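Local coordinates for protein cystatin-F (Homo sapiens, PDB 2CH9) that inhibits papain and cathepsin L, more weakly than other cystatins, may regulate immunity through inhibition of a hematopoietic target, and forms a disulfide-linked homodimer, at residues V38-N43 and F118-L123. Sequence-based numbering, arbitrary orientation.
Sequences VEKFNN and FEVPVL. With NAG (2-acetamido-2-deoxy-beta-D-glucopyranose), chain B.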
loop_
_atom_site.group_PDB
_atom_site.type_symbol
_atom_site.label_atom_id
_atom_site.label_comp_id
_atom_site.label_asym_id
_atom_site.label_seq_id
_atom_site.Cartn_x
_atom_site.Cartn_y
_atom_site.Cartn_z
ATOM N N VAL A 38 0.649 16.976 -0.548
ATOM C CA VAL A 38 0.333 18.129 -1.385
ATOM C C VAL A 38 1.589 18.835 -1.904
ATOM O O VAL A 38 1.580 19.411 -2.994
ATOM C CB VAL A 38 -0.659 19.087 -0.724
ATOM C CG1 VAL A 38 0.020 19.952 0.361
ATOM C CG2 VAL A 38 -1.341 19.927 -1.809
ATOM N N GLU A 39 2.673 18.736 -1.139
ATOM C CA GLU A 39 3.973 19.232 -1.572
ATOM C C GLU A 39 4.550 18.393 -2.716
ATOM O O GLU A 39 5.156 18.939 -3.634
ATOM C CB GLU A 39 4.942 19.311 -0.384
ATOM C CG GLU A 39 4.524 20.351 0.645
ATOM C CD GLU A 39 5.488 20.464 1.803
ATOM O OE1 GLU A 39 6.234 19.490 2.067
ATOM O OE2 GLU A 39 5.502 21.533 2.450
ATOM N N LYS A 40 4.346 17.074 -2.667
ATOM C CA LYS A 40 4.660 16.199 -3.802
ATOM C C LYS A 40 3.828 16.613 -5.016
ATOM O O LYS A 40 4.353 16.675 -6.123
ATOM C CB LYS A 40 4.421 14.727 -3.460
ATOM C CG LYS A 40 4.659 13.739 -4.603
ATOM C CD LYS A 40 6.145 13.508 -4.799
ATOM C CE LYS A 40 6.413 12.294 -5.676
ATOM N NZ LYS A 40 7.804 11.795 -5.410
ATOM N N PHE A 41 2.549 16.925 -4.794
ATOM C CA PHE A 41 1.661 17.412 -5.861
ATOM C C PHE A 41 2.183 18.706 -6.475
ATOM O O PHE A 41 2.262 18.821 -7.700
ATOM C CB PHE A 41 0.221 17.629 -5.351
ATOM C CG PHE A 41 -0.753 18.019 -6.439
ATOM C CD1 PHE A 41 -1.429 17.043 -7.169
ATOM C CD2 PHE A 41 -0.985 19.356 -6.743
ATOM C CE1 PHE A 41 -2.328 17.384 -8.179
ATOM C CE2 PHE A 41 -1.872 19.718 -7.761
ATOM C CZ PHE A 41 -2.550 18.730 -8.481
ATOM N N ASN A 42 2.513 19.688 -5.632
ATOM C CA ASN A 42 3.055 20.970 -6.155
ATOM C C ASN A 42 4.358 20.764 -6.922
ATOM O O ASN A 42 4.576 21.391 -7.953
ATOM C CB ASN A 42 3.230 22.033 -5.055
ATOM C CG ASN A 42 1.919 22.384 -4.357
ATOM O OD1 ASN A 42 0.859 22.442 -4.986
ATOM N ND2 ASN A 42 1.985 22.611 -3.046
ATOM N N ASN A 43 5.205 19.864 -6.435
ATOM C CA ASN A 43 6.446 19.567 -7.118
ATOM C C ASN A 43 6.242 18.921 -8.492
ATOM O O ASN A 43 7.065 19.104 -9.397
ATOM C CB ASN A 43 7.352 18.682 -6.265
ATOM C CG ASN A 43 8.725 18.493 -6.901
ATOM O OD1 ASN A 43 9.568 19.399 -6.866
ATOM N ND2 ASN A 43 8.946 17.315 -7.508
ATOM N N PHE A 118 11.453 11.433 4.792
ATOM C CA PHE A 118 10.096 11.202 4.350
ATOM C C PHE A 118 10.138 11.010 2.845
ATOM O O PHE A 118 11.082 11.447 2.178
ATOM C CB PHE A 118 9.162 12.357 4.716
ATOM C CG PHE A 118 9.492 13.646 4.024
ATOM C CD1 PHE A 118 10.393 14.541 4.594
ATOM C CD2 PHE A 118 8.909 13.966 2.796
ATOM C CE1 PHE A 118 10.713 15.727 3.961
ATOM C CE2 PHE A 118 9.234 15.170 2.146
ATOM C CZ PHE A 118 10.124 16.044 2.731
ATOM N N GLU A 119 9.109 10.341 2.342
ATOM C CA GLU A 119 8.936 10.024 0.932
ATOM C C GLU A 119 7.438 9.944 0.669
ATOM O O GLU A 119 6.693 9.532 1.551
ATOM C CB GLU A 119 9.455 8.631 0.663
ATOM C CG GLU A 119 10.810 8.532 0.170
ATOM C CD GLU A 119 11.129 7.094 -0.102
ATOM O OE1 GLU A 119 10.535 6.539 -1.062
ATOM O OE2 GLU A 119 11.954 6.525 0.644
ATOM N N VAL A 120 7.036 10.256 -0.566
ATOM C CA VAL A 120 5.667 10.086 -1.050
ATOM C C VAL A 120 5.703 9.137 -2.282
ATOM O O VAL A 120 5.676 9.593 -3.429
ATOM C CB VAL A 120 4.988 11.454 -1.375
ATOM C CG1 VAL A 120 3.523 11.270 -1.739
ATOM C CG2 VAL A 120 5.116 12.428 -0.203
ATOM N N PRO A 121 5.824 7.815 -2.050
ATOM C CA PRO A 121 5.963 6.902 -3.187
ATOM C C PRO A 121 4.707 6.747 -4.056
ATOM O O PRO A 121 4.823 6.346 -5.205
ATOM C CB PRO A 121 6.329 5.561 -2.526
ATOM C CG PRO A 121 5.817 5.657 -1.172
ATOM C CD PRO A 121 5.919 7.100 -0.765
ATOM N N VAL A 122 3.536 7.072 -3.513
ATOM C CA VAL A 122 2.267 6.986 -4.265
ATOM C C VAL A 122 1.448 8.267 -4.116
ATOM O O VAL A 122 1.228 8.744 -3.008
ATOM C CB VAL A 122 1.368 5.809 -3.771
ATOM C CG1 VAL A 122 0.034 5.778 -4.532
ATOM C CG2 VAL A 122 2.080 4.487 -3.935
ATOM N N LEU A 123 0.992 8.811 -5.237
ATOM C CA LEU A 123 0.030 9.906 -5.212
ATOM C C LEU A 123 -0.855 9.844 -6.443
ATOM O O LEU A 123 -0.370 9.902 -7.575
ATOM C CB LEU A 123 0.732 11.257 -5.102
ATOM C CG LEU A 123 -0.087 12.545 -5.112
ATOM C CD1 LEU A 123 -0.964 12.689 -3.854
ATOM C CD2 LEU A 123 0.860 13.743 -5.276
HETATM C C1 NAG B . 10.201 17.254 -8.236
HETATM C C2 NAG B . 10.767 15.837 -8.090
HETATM C C3 NAG B . 12.109 15.731 -8.819
HETATM C C4 NAG B . 11.982 16.188 -10.269
HETATM C C5 NAG B . 11.170 17.470 -10.459
HETATM C C6 NAG B . 10.650 17.245 -11.861
HETATM C C7 NAG B . 10.070 14.656 -6.034
HETATM C C8 NAG B . 10.568 14.127 -4.716
HETATM N N2 NAG B . 10.916 15.452 -6.692
HETATM O O3 NAG B . 12.521 14.383 -8.839
HETATM O O4 NAG B . 13.246 16.278 -10.915
HETATM O O5 NAG B . 10.028 17.546 -9.613
HETATM O O6 NAG B . 10.676 18.330 -12.755
HETATM O O7 NAG B . 8.950 14.354 -6.451
#
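Lys40, on helix 28-44, lays its aliphatic chain alongside the side chain of Val120 on strand 117-126, an outermost strand, within this chain, of the antiparallel cystatin sheet that wraps the helix. Lys40 CB lies 3.9 Å from Val120 CB, and Lys40 CG is equally close to Val120 CG1. With CG anti to the backbone N (chi1 177°) and a bend at chi2 (77°), the lysine runs past the valine toward the glycan, where NZ donates a hydrogen bond of 3.0 Å to O7, the acetamide oxygen of the NAG carried by Asn43. Val120 O stands 3.6 Å from Lys40 CE. Three residues further along the strand, Leu123 brings the single methyl CD2 against the helix, 3.6 Å from Phe41 N and 3.9 Å from Phe41 CB, at the edge of the phenylalanine ring. Leu11 of the second subunit packs on both Phe41 and Leu123, so the dimer partner extends this apolar patch. Replaced by an alanine, Lys40 would keep its CB beside Val120 but would probably leave NAG O7 without this donor and uncover Val120 CG1. No hydrogen bond joins helix to strand here; apolar contact holds them, while the lysine NZ probably limits the first sugar's freedom.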